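Methionine gamma-lyase (Trichomonas vaginalis, PDB 1PFF) belongs to the Cys/Met metabolism family of pyridoxal-phosphate-dependent enzymes, within the larger aminotransferase-like group. Local coordinates at residues A[38-43]-A[52-57]; A[108-113]-A[135-140]; A[213-218]-A[228-233]. All coordinates share one frame; numbering follows the deposited sequence.

In the fold
The chain first builds a seven-stranded mixed sheet, and two of the contacts reach it. Interaction 1 closes a short loop, bringing helix 48-60 back over strand 39-43 inside a beta-alpha-beta unit. Interaction 2 follows on the same sheet. It joins the turn after helix 102-109 to the chain entering strand 138-142, spanning strand 116-120 and helix 125-128. The centres of these two contacts are 16 Å apart. Interaction 3 lies about 32 Å from interaction 2, centre to centre. It closes the loop between the end of helix 183-216 and residues 228-233. The three loops follow one another in series; none nests or crosses.

Interaction 1 of 3, residues A[38-43]-A[52-57]; sequences DHLISD and ALFEHQ
Phe54 of helix 48-60 meets Leu40 and Ser42 of strand 39-43. The apolar part is a CH-pi contact. Leu40 CD2 sits over one face of the Phe54 ring, 4.3 Å from its centroid and shifted toward the rim. The approach is 19° off the ring normal. The two side chains cross at about a right angle. Phe54 CG lies anti to its carbonyl carbon (chi1 -68°), and from there the ring extends to the strand.

The polar part comes at the ring edge. Ser42 OG lies in the ring plane, 3.4 Å from Phe54 CD2, and Ser42 CB packs beside it. The hydroxyl is itself bonded within the strand: Ser42 OG donates to Asp43 O at 3.0 Å, in the carbonyl plane and on a lone pair. This bond holds the oxygen of a buried side chain.

All three touching residues are buried. Tyr88 of strand 84-90 meets the Phe54 ring edge-to-face, and Phe67 of strand 64-68 also touches it. Between these segments the helix meets the strand through Phe54 alone. This is the strand-helix packing of a beta-alpha-beta unit, here formed by strand 39-43, helix 48-60 and the parallel strand 64-68.

Interaction 2 of 3, residues A[108-113]-A[135-140]; sequences QARKQK and GVDIVV
A salt bridge between Arg110 and Asp137 ties two connections at the N-terminal ends of the neighbouring parallel strands 116-120 and 138-142, inside the seven-stranded mixed sheet. Arg110 follows helix 102-109, in a type I beta turn from Ala109 to Gln112. Asp137 stands just before strand 138-142.

One nitrogen does the work on the arginine side. Arg110 NH2 donates to Asp137 OD2 at 2.8 Å, with an N-H...O angle of 162°. It also donates to Gly135 O at 3.0 Å, and this bond is more bent, at 133°. Both acceptors lie at the edge of the guanidinium, near its plane. The Arg110 chain is bent at its second torsion, and the bend turns the guanidinium toward Gly135 and Asp137.

The two charged side chains reach toward each other. Their planes are steeply turned against each other, so the pair is no coplanar two-pronged bridge. Asp137 OD2 also accepts from the backbone N of Val117. Arg110 NH1 is bonded to the backbone O of Ile115. The ion pair is therefore joined at both ends to the chain around the start of strand 116-120. These bonds would restrict rotation of both groups.

The site is on the surface, and Arg110 is exposed. Gly135 has a positive phi, a backbone shape that here calls for glycine. Asp137 OD2 receives Arg110 NH2 from above its carboxylate plane, 35° out of it.

Interaction 3 of 3, residues A[213-218]-A[228-233]; sequences FLHEHK and LPDHPG. With EDO (1,2-ethanediol), chain I; EDO (1,2-ethanediol), chain H; EDO (1,2-ethanediol), chain G.
With chi1 at -174°, His215 swings its CG away from the backbone N, and the imidazole leaves helix 183-216 toward residues 228-233. Leu228 CG is anti to its own carbonyl carbon (chi1 -63°), and its CD1 branch reaches the ring.

The apolar touch is light. Leu228 CD1 lies 4.1 Å from His215 ND1 and approaches the ring obliquely. The two side chains run past one another, pointing opposite ways. Leu228 is buried, and it also packs on Val223 of strand 223-224.

The polar neighbour is Asp230. Its OD2 lies at the edge of the His215 ring, near the ring plane, 3.2 Å from CE1. The distance from Asp230 OD2 to His215 NE2 is 3.6 Å. The nearest ring atom is thus a carbon, and no hydrogen bond crosses this contact. Ring and carboxylate planes are 61° apart. Both groups are exposed.

C1 of a 1,2-ethanediol (chain G) lies over one face of the ring, 3.5 Å from His215 CE1. This molecule probably comes from the crystallisation liquor. Another (chain H) has O2 3.4 Å from Lys218 NZ, a weak hydrogen bond.

Leu228 and Asp230 belong to a type I beta turn from Leu228 to His231, closed by a 2.9 Å bond from His231 N to Leu228 O. Gly233 then takes the N-cap position before helix 234-240. The arrangement is the last part of the long helix 183-216 packed on the beta turn that follows strand 223-224, an outer strand of the five-stranded mixed sheet.

Interaction 1 of 3, residues A[38-43]-A[52-57]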
loop_
_atom_site.group_PDB
_atom_site.type_symbol
_atom_site.label_atom_id
_atom_site.label_comp_id
_atom_site.label_asym_id
_atom_site.label_seq_id
_atom_site.Cartn_x
_atom_site.Cartn_y
_atom_site.Cartn_z
ATOM N N ASP A 38 -37.799 18.581 7.479
ATOM C CA ASP A 38 -37.803 18.284 6.039
ATOM C C ASP A 38 -38.515 16.959 5.751
ATOM O O ASP A 38 -38.839 16.209 6.671
ATOM C CB ASP A 38 -36.373 18.198 5.490
ATOM C CG ASP A 38 -35.723 19.552 5.307
ATOM O OD1 ASP A 38 -36.408 20.599 5.416
ATOM O OD2 ASP A 38 -34.512 19.662 5.038
ATOM N N HIS A 39 -38.732 16.683 4.465
ATOM C CA HIS A 39 -39.407 15.468 4.007
ATOM C C HIS A 39 -38.577 14.808 2.902
ATOM O O HIS A 39 -38.020 15.484 2.047
ATOM C CB HIS A 39 -40.827 15.818 3.528
ATOM C CG HIS A 39 -41.585 14.675 2.913
ATOM N ND1 HIS A 39 -42.104 14.737 1.635
ATOM C CD2 HIS A 39 -41.943 13.464 3.407
ATOM C CE1 HIS A 39 -42.732 13.604 1.361
ATOM N NE2 HIS A 39 -42.652 12.816 2.420
ATOM N N LEU A 40 -38.487 13.483 2.944
ATOM C CA LEU A 40 -37.765 12.717 1.935
ATOM C C LEU A 40 -38.684 11.639 1.378
ATOM O O LEU A 40 -39.388 10.964 2.130
ATOM C CB LEU A 40 -36.495 12.068 2.528
ATOM C CG LEU A 40 -35.641 11.216 1.571
ATOM C CD1 LEU A 40 -34.136 11.330 1.898
ATOM C CD2 LEU A 40 -36.071 9.749 1.629
ATOM N N ILE A 41 -38.692 11.498 0.059
ATOM C CA ILE A 41 -39.429 10.414 -0.579
ATOM C C ILE A 41 -38.409 9.424 -1.088
ATOM O O ILE A 41 -37.488 9.804 -1.816
ATOM C CB ILE A 41 -40.289 10.927 -1.752
ATOM C CG1 ILE A 41 -41.228 12.041 -1.282
ATOM C CG2 ILE A 41 -41.077 9.760 -2.384
ATOM C CD1 ILE A 41 -41.783 12.889 -2.395
ATOM N N SER A 42 -38.573 8.165 -0.707
ATOM C CA SER A 42 -37.678 7.102 -1.146
ATOM C C SER A 42 -38.483 6.000 -1.814
ATOM O O SER A 42 -39.660 5.795 -1.501
ATOM C CB SER A 42 -36.911 6.523 0.044
ATOM O OG SER A 42 -36.109 5.412 -0.350
ATOM N N ASP A 43 -37.849 5.306 -2.754
ATOM C CA ASP A 43 -38.425 4.092 -3.293
ATOM C C ASP A 43 -38.471 3.022 -2.198
ATOM O O ASP A 43 -37.689 3.054 -1.245
ATOM C CB ASP A 43 -37.642 3.593 -4.508
ATOM C CG ASP A 43 -38.310 2.402 -5.175
ATOM O OD1 ASP A 43 -37.663 1.336 -5.250
ATOM O OD2 ASP A 43 -39.476 2.440 -5.638
ATOM N N ALA A 52 -32.478 1.237 6.519
ATOM C CA ALA A 52 -32.262 1.540 7.934
ATOM C C ALA A 52 -31.920 3.018 8.167
ATOM O O ALA A 52 -32.436 3.639 9.105
ATOM C CB ALA A 52 -31.182 0.643 8.513
ATOM N N LEU A 53 -31.065 3.584 7.314
ATOM C CA LEU A 53 -30.729 5.002 7.428
ATOM C C LEU A 53 -31.991 5.857 7.322
ATOM O O LEU A 53 -32.203 6.776 8.123
ATOM C CB LEU A 53 -29.715 5.417 6.358
ATOM C CG LEU A 53 -29.554 6.927 6.116
ATOM C CD1 LEU A 53 -28.867 7.617 7.310
ATOM C CD2 LEU A 53 -28.802 7.197 4.841
ATOM N N PHE A 54 -32.820 5.546 6.325
ATOM C CA PHE A 54 -34.039 6.316 6.079
ATOM C C PHE A 54 -35.107 6.026 7.124
ATOM O O PHE A 54 -35.674 6.954 7.688
ATOM C CB PHE A 54 -34.604 6.025 4.684
ATOM C CG PHE A 54 -33.741 6.522 3.547
ATOM C CD1 PHE A 54 -32.580 7.255 3.784
ATOM C CD2 PHE A 54 -34.101 6.254 2.235
ATOM C CE1 PHE A 54 -31.787 7.710 2.733
ATOM C CE2 PHE A 54 -33.317 6.716 1.169
ATOM C CZ PHE A 54 -32.158 7.440 1.422
ATOM N N GLU A 55 -35.367 4.739 7.380
ATOM C CA GLU A 55 -36.491 4.331 8.233
ATOM C C GLU A 55 -36.280 4.692 9.695
ATOM O O GLU A 55 -37.202 5.152 10.355
ATOM C CB GLU A 55 -36.779 2.830 8.117
ATOM C CG GLU A 55 -38.123 2.409 8.715
ATOM C CD GLU A 55 -38.286 0.902 8.849
ATOM O OE1 GLU A 55 -37.423 0.147 8.357
ATOM O OE2 GLU A 55 -39.287 0.460 9.461
ATOM N N HIS A 56 -35.069 4.480 10.199
ATOM C CA HIS A 56 -34.817 4.658 11.625
ATOM C C HIS A 56 -34.080 5.965 11.928
ATOM O O HIS A 56 -34.509 6.719 12.800
ATOM C CB HIS A 56 -34.057 3.459 12.211
ATOM C CG HIS A 56 -34.701 2.132 11.937
ATOM N ND1 HIS A 56 -35.937 1.779 12.443
ATOM C CD2 HIS A 56 -34.270 1.063 11.223
ATOM C CE1 HIS A 56 -36.244 0.557 12.041
ATOM N NE2 HIS A 56 -35.249 0.100 11.301
ATOM N N GLN A 57 -32.992 6.238 11.206
ATOM C CA GLN A 57 -32.094 7.343 11.553
ATOM C C GLN A 57 -32.607 8.745 11.186
ATOM O O GLN A 57 -32.645 9.643 12.039
ATOM C CB GLN A 57 -30.686 7.097 11.000
ATOM C CG GLN A 57 -30.113 5.717 11.360
ATOM C CD GLN A 57 -29.980 5.484 12.869
ATOM O OE1 GLN A 57 -30.004 6.427 13.661
ATOM N NE2 GLN A 57 -29.823 4.220 13.260
#

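Interaction 2 of 3, residues A[108-113]-A[135-140]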
loop_
_atom_site.group_PDB
_atom_site.type_symbol
_atom_site.label_atom_id
_atom_site.label_comp_id
_atom_site.label_asym_id
_atom_site.label_seq_id
_atom_site.Cartn_x
_atom_site.Cartn_y
_atom_site.Cartn_z
ATOM N N GLN A 108 -41.529 14.203 -12.529
ATOM C CA GLN A 108 -42.451 14.236 -11.395
ATOM C C GLN A 108 -41.943 15.123 -10.263
ATOM O O GLN A 108 -42.699 15.919 -9.709
ATOM C CB GLN A 108 -42.698 12.836 -10.855
ATOM C CG GLN A 108 -43.580 11.962 -11.745
ATOM C CD GLN A 108 -43.856 10.641 -11.078
ATOM O OE1 GLN A 108 -44.565 10.604 -10.075
ATOM N NE2 GLN A 108 -43.252 9.562 -11.590
ATOM N N ALA A 109 -40.672 14.968 -9.907
ATOM C CA ALA A 109 -40.068 15.782 -8.858
ATOM C C ALA A 109 -40.078 17.263 -9.228
ATOM O O ALA A 109 -40.169 18.115 -8.344
ATOM C CB ALA A 109 -38.646 15.310 -8.565
ATOM N N ARG A 110 -40.000 17.572 -10.524
ATOM C CA ARG A 110 -40.020 18.969 -10.969
ATOM C C ARG A 110 -41.406 19.628 -10.883
ATOM O O ARG A 110 -41.553 20.805 -11.226
ATOM C CB ARG A 110 -39.431 19.128 -12.384
ATOM C CG ARG A 110 -37.953 18.734 -12.524
ATOM C CD ARG A 110 -36.974 19.413 -11.568
ATOM N NE ARG A 110 -35.669 18.749 -11.646
ATOM C CZ ARG A 110 -34.944 18.339 -10.613
ATOM N NH1 ARG A 110 -35.359 18.531 -9.368
ATOM N NH2 ARG A 110 -33.784 17.724 -10.833
ATOM N N LYS A 111 -42.415 18.877 -10.429
ATOM C CA LYS A 111 -43.726 19.459 -10.111
ATOM C C LYS A 111 -43.637 20.360 -8.875
ATOM O O LYS A 111 -44.616 20.991 -8.478
ATOM C CB LYS A 111 -44.790 18.376 -9.915
ATOM C CG LYS A 111 -45.083 17.528 -11.153
ATOM C CD LYS A 111 -45.850 18.290 -12.208
ATOM C CE LYS A 111 -45.766 17.578 -13.550
ATOM N NZ LYS A 111 -46.491 16.278 -13.542
ATOM N N GLN A 112 -42.444 20.419 -8.284
ATOM C CA GLN A 112 -42.137 21.382 -7.236
ATOM C C GLN A 112 -40.679 21.801 -7.351
ATOM O O GLN A 112 -39.817 21.000 -7.710
ATOM C CB GLN A 112 -42.382 20.760 -5.871
ATOM C CG GLN A 112 -42.759 21.730 -4.782
ATOM C CD GLN A 112 -43.429 21.020 -3.626
ATOM O OE1 GLN A 112 -44.596 20.630 -3.723
ATOM N NE2 GLN A 112 -42.687 20.817 -2.545
ATOM N N LYS A 113 -40.412 23.060 -7.034
ATOM C CA LYS A 113 -39.066 23.593 -7.131
ATOM C C LYS A 113 -38.168 23.045 -6.037
ATOM O O LYS A 113 -38.635 22.664 -4.959
ATOM C CB LYS A 113 -39.095 25.116 -7.012
ATOM C CG LYS A 113 -39.576 25.846 -8.248
ATOM C CD LYS A 113 -39.525 27.337 -7.993
ATOM C CE LYS A 113 -39.143 28.098 -9.249
ATOM N NZ LYS A 113 -39.338 29.556 -9.053
ATOM N N GLY A 135 -31.370 14.557 -15.908
ATOM C CA GLY A 135 -31.836 15.589 -14.999
ATOM C C GLY A 135 -31.703 15.312 -13.508
ATOM O O GLY A 135 -32.058 16.156 -12.691
ATOM N N VAL A 136 -31.192 14.137 -13.148
ATOM C CA VAL A 136 -30.897 13.809 -11.756
ATOM C C VAL A 136 -29.887 14.823 -11.198
ATOM O O VAL A 136 -29.010 15.287 -11.926
ATOM C CB VAL A 136 -30.362 12.355 -11.646
ATOM C CG1 VAL A 136 -29.754 12.060 -10.283
ATOM C CG2 VAL A 136 -31.485 11.375 -11.963
ATOM N N ASP A 137 -30.023 15.185 -9.923
ATOM C CA ASP A 137 -29.106 16.157 -9.316
ATOM C C ASP A 137 -27.830 15.532 -8.784
ATOM O O ASP A 137 -26.736 16.062 -8.976
ATOM C CB ASP A 137 -29.808 16.924 -8.203
ATOM C CG ASP A 137 -30.960 17.734 -8.722
ATOM O OD1 ASP A 137 -30.706 18.741 -9.420
ATOM O OD2 ASP A 137 -32.140 17.399 -8.530
ATOM N N ILE A 138 -27.974 14.395 -8.111
ATOM C CA ILE A 138 -26.837 13.731 -7.484
ATOM C C ILE A 138 -26.870 12.243 -7.813
ATOM O O ILE A 138 -27.920 11.595 -7.699
ATOM C CB ILE A 138 -26.894 13.910 -5.930
ATOM C CG1 ILE A 138 -26.912 15.397 -5.537
ATOM C CG2 ILE A 138 -25.718 13.176 -5.265
ATOM C CD1 ILE A 138 -26.996 15.640 -4.016
ATOM N N VAL A 139 -25.716 11.699 -8.193
ATOM C CA VAL A 139 -25.558 10.263 -8.387
ATOM C C VAL A 139 -24.575 9.732 -7.342
ATOM O O VAL A 139 -23.529 10.348 -7.108
ATOM C CB VAL A 139 -25.039 9.939 -9.805
ATOM C CG1 VAL A 139 -24.615 8.476 -9.924
ATOM C CG2 VAL A 139 -26.108 10.242 -10.844
ATOM N N VAL A 140 -24.933 8.618 -6.709
ATOM C CA VAL A 140 -24.065 7.935 -5.751
ATOM C C VAL A 140 -23.687 6.520 -6.220
ATOM O O VAL A 140 -24.449 5.866 -6.933
ATOM C CB VAL A 140 -24.669 7.896 -4.313
ATOM C CG1 VAL A 140 -24.848 9.348 -3.756
ATOM C CG2 VAL A 140 -25.985 7.101 -4.264
#

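Interaction 3 of 3, residues A[213-218]-A[228-233]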
loop_
_atom_site.group_PDB
_atom_site.type_symbol
_atom_site.label_atom_id
_atom_site.label_comp_id
_atom_site.label_asym_id
_atom_site.label_seq_id
_atom_site.Cartn_x
_atom_site.Cartn_y
_atom_site.Cartn_z
ATOM N N PHE A 213 -30.846 -18.377 -20.572
ATOM C CA PHE A 213 -30.701 -19.790 -20.213
ATOM C C PHE A 213 -31.630 -20.122 -19.035
ATOM O O PHE A 213 -32.332 -21.142 -19.054
ATOM C CB PHE A 213 -29.237 -20.143 -19.875
ATOM C CG PHE A 213 -29.101 -21.238 -18.851
ATOM C CD1 PHE A 213 -29.282 -22.570 -19.214
ATOM C CD2 PHE A 213 -28.826 -20.935 -17.520
ATOM C CE1 PHE A 213 -29.188 -23.596 -18.263
ATOM C CE2 PHE A 213 -28.729 -21.947 -16.564
ATOM C CZ PHE A 213 -28.911 -23.285 -16.940
ATOM N N LEU A 214 -31.636 -19.253 -18.024
ATOM C CA LEU A 214 -32.427 -19.481 -16.812
ATOM C C LEU A 214 -33.920 -19.413 -17.118
ATOM O O LEU A 214 -34.708 -20.206 -16.582
ATOM C CB LEU A 214 -32.069 -18.469 -15.725
ATOM C CG LEU A 214 -30.673 -18.513 -15.089
ATOM C CD1 LEU A 214 -30.407 -17.204 -14.343
ATOM C CD2 LEU A 214 -30.532 -19.706 -14.161
ATOM N N HIS A 215 -34.282 -18.474 -17.988
ATOM C CA HIS A 215 -35.658 -18.271 -18.460
ATOM C C HIS A 215 -36.218 -19.540 -19.100
ATOM O O HIS A 215 -37.417 -19.809 -19.013
ATOM C CB HIS A 215 -35.696 -17.114 -19.467
ATOM C CG HIS A 215 -37.076 -16.722 -19.909
ATOM N ND1 HIS A 215 -37.966 -16.067 -19.085
ATOM C CD2 HIS A 215 -37.711 -16.875 -21.099
ATOM C CE1 HIS A 215 -39.090 -15.835 -19.744
ATOM N NE2 HIS A 215 -38.964 -16.321 -20.966
ATOM N N GLU A 216 -35.349 -20.314 -19.741
ATOM C CA GLU A 216 -35.774 -21.525 -20.423
ATOM C C GLU A 216 -35.634 -22.800 -19.594
ATOM O O GLU A 216 -36.184 -23.839 -19.969
ATOM C CB GLU A 216 -35.050 -21.653 -21.763
ATOM C CG GLU A 216 -35.564 -20.651 -22.781
ATOM C CD GLU A 216 -34.866 -20.742 -24.122
ATOM O OE1 GLU A 216 -33.979 -21.607 -24.287
ATOM O OE2 GLU A 216 -35.212 -19.938 -25.011
ATOM N N HIS A 217 -34.925 -22.725 -18.469
ATOM C CA HIS A 217 -34.723 -23.904 -17.620
ATOM C C HIS A 217 -35.950 -24.256 -16.768
ATOM O O HIS A 217 -36.478 -23.404 -16.060
ATOM C CB HIS A 217 -33.494 -23.736 -16.720
ATOM C CG HIS A 217 -33.070 -25.005 -16.052
ATOM N ND1 HIS A 217 -31.933 -25.695 -16.416
ATOM C CD2 HIS A 217 -33.643 -25.723 -15.056
ATOM C CE1 HIS A 217 -31.823 -26.779 -15.669
ATOM N NE2 HIS A 217 -32.854 -26.826 -14.844
ATOM N N LYS A 218 -36.362 -25.524 -16.804
ATOM C CA LYS A 218 -37.577 -25.968 -16.107
ATOM C C LYS A 218 -37.581 -25.728 -14.591
ATOM O O LYS A 218 -38.626 -25.414 -14.019
ATOM C CB LYS A 218 -37.889 -27.441 -16.410
ATOM C CG LYS A 218 -37.805 -27.836 -17.895
ATOM C CD LYS A 218 -38.897 -27.183 -18.735
ATOM C CE LYS A 218 -39.266 -28.047 -19.938
ATOM N NZ LYS A 218 -39.452 -27.235 -21.186
ATOM N N LEU A 228 -34.764 -9.059 -20.261
ATOM C CA LEU A 228 -35.822 -9.962 -20.739
ATOM C C LEU A 228 -37.074 -9.165 -21.100
ATOM O O LEU A 228 -37.526 -8.336 -20.306
ATOM C CB LEU A 228 -36.165 -11.031 -19.696
ATOM C CG LEU A 228 -35.066 -12.025 -19.308
ATOM C CD1 LEU A 228 -35.571 -12.923 -18.196
ATOM C CD2 LEU A 228 -34.566 -12.855 -20.504
ATOM N N PRO A 229 -37.622 -9.395 -22.293
ATOM C CA PRO A 229 -38.880 -8.747 -22.694
ATOM C C PRO A 229 -40.044 -9.020 -21.727
ATOM O O PRO A 229 -40.957 -8.206 -21.672
ATOM C CB PRO A 229 -39.143 -9.322 -24.084
ATOM C CG PRO A 229 -37.754 -9.688 -24.592
ATOM C CD PRO A 229 -37.046 -10.215 -23.380
ATOM N N ASP A 230 -39.980 -10.114 -20.969
ATOM C CA ASP A 230 -40.976 -10.444 -19.937
ATOM C C ASP A 230 -40.845 -9.650 -18.634
ATOM O O ASP A 230 -41.743 -9.715 -17.778
ATOM C CB ASP A 230 -40.897 -11.933 -19.586
ATOM C CG ASP A 230 -41.691 -12.803 -20.537
ATOM O OD1 ASP A 230 -42.425 -12.264 -21.391
ATOM O OD2 ASP A 230 -41.652 -14.048 -20.488
ATOM N N HIS A 231 -39.725 -8.946 -18.462
ATOM C CA HIS A 231 -39.520 -8.062 -17.313
ATOM C C HIS A 231 -40.310 -6.764 -17.548
ATOM O O HIS A 231 -40.153 -6.127 -18.583
ATOM C CB HIS A 231 -38.016 -7.772 -17.156
ATOM C CG HIS A 231 -37.633 -7.176 -15.839
ATOM N ND1 HIS A 231 -37.331 -7.945 -14.735
ATOM C CD2 HIS A 231 -37.467 -5.887 -15.456
ATOM C CE1 HIS A 231 -37.008 -7.155 -13.726
ATOM N NE2 HIS A 231 -37.078 -5.904 -14.140
ATOM N N PRO A 232 -41.176 -6.379 -16.606
ATOM C CA PRO A 232 -42.048 -5.210 -16.795
ATOM C C PRO A 232 -41.289 -3.941 -17.141
ATOM O O PRO A 232 -41.768 -3.195 -17.997
ATOM C CB PRO A 232 -42.740 -5.044 -15.431
ATOM C CG PRO A 232 -42.650 -6.331 -14.790
ATOM C CD PRO A 232 -41.394 -7.019 -15.298
ATOM N N GLY A 233 -40.134 -3.706 -16.524
ATOM C CA GLY A 233 -39.391 -2.489 -16.812
ATOM C C GLY A 233 -38.504 -2.551 -18.058
ATOM O O GLY A 233 -37.681 -1.656 -18.268
HETATM C C1 EDO I . -38.168 -21.499 -16.940
HETATM O O1 EDO I . -39.221 -22.426 -16.737
HETATM C C2 EDO I . -38.468 -20.244 -16.133
HETATM O O2 EDO I . -37.341 -19.391 -16.045
HETATM C C1 EDO H . -40.414 -23.609 -19.506
HETATM O O1 EDO H . -41.206 -22.582 -18.927
HETATM C C2 EDO H . -39.327 -22.969 -20.359
HETATM O O2 EDO H . -38.994 -23.848 -21.422
HETATM C C1 EDO G . -40.511 -18.404 -17.858
HETATM O O1 EDO G . -40.648 -19.770 -18.215
HETATM C C2 EDO G . -41.372 -18.126 -16.633
HETATM O O2 EDO G . -41.512 -16.727 -16.459
#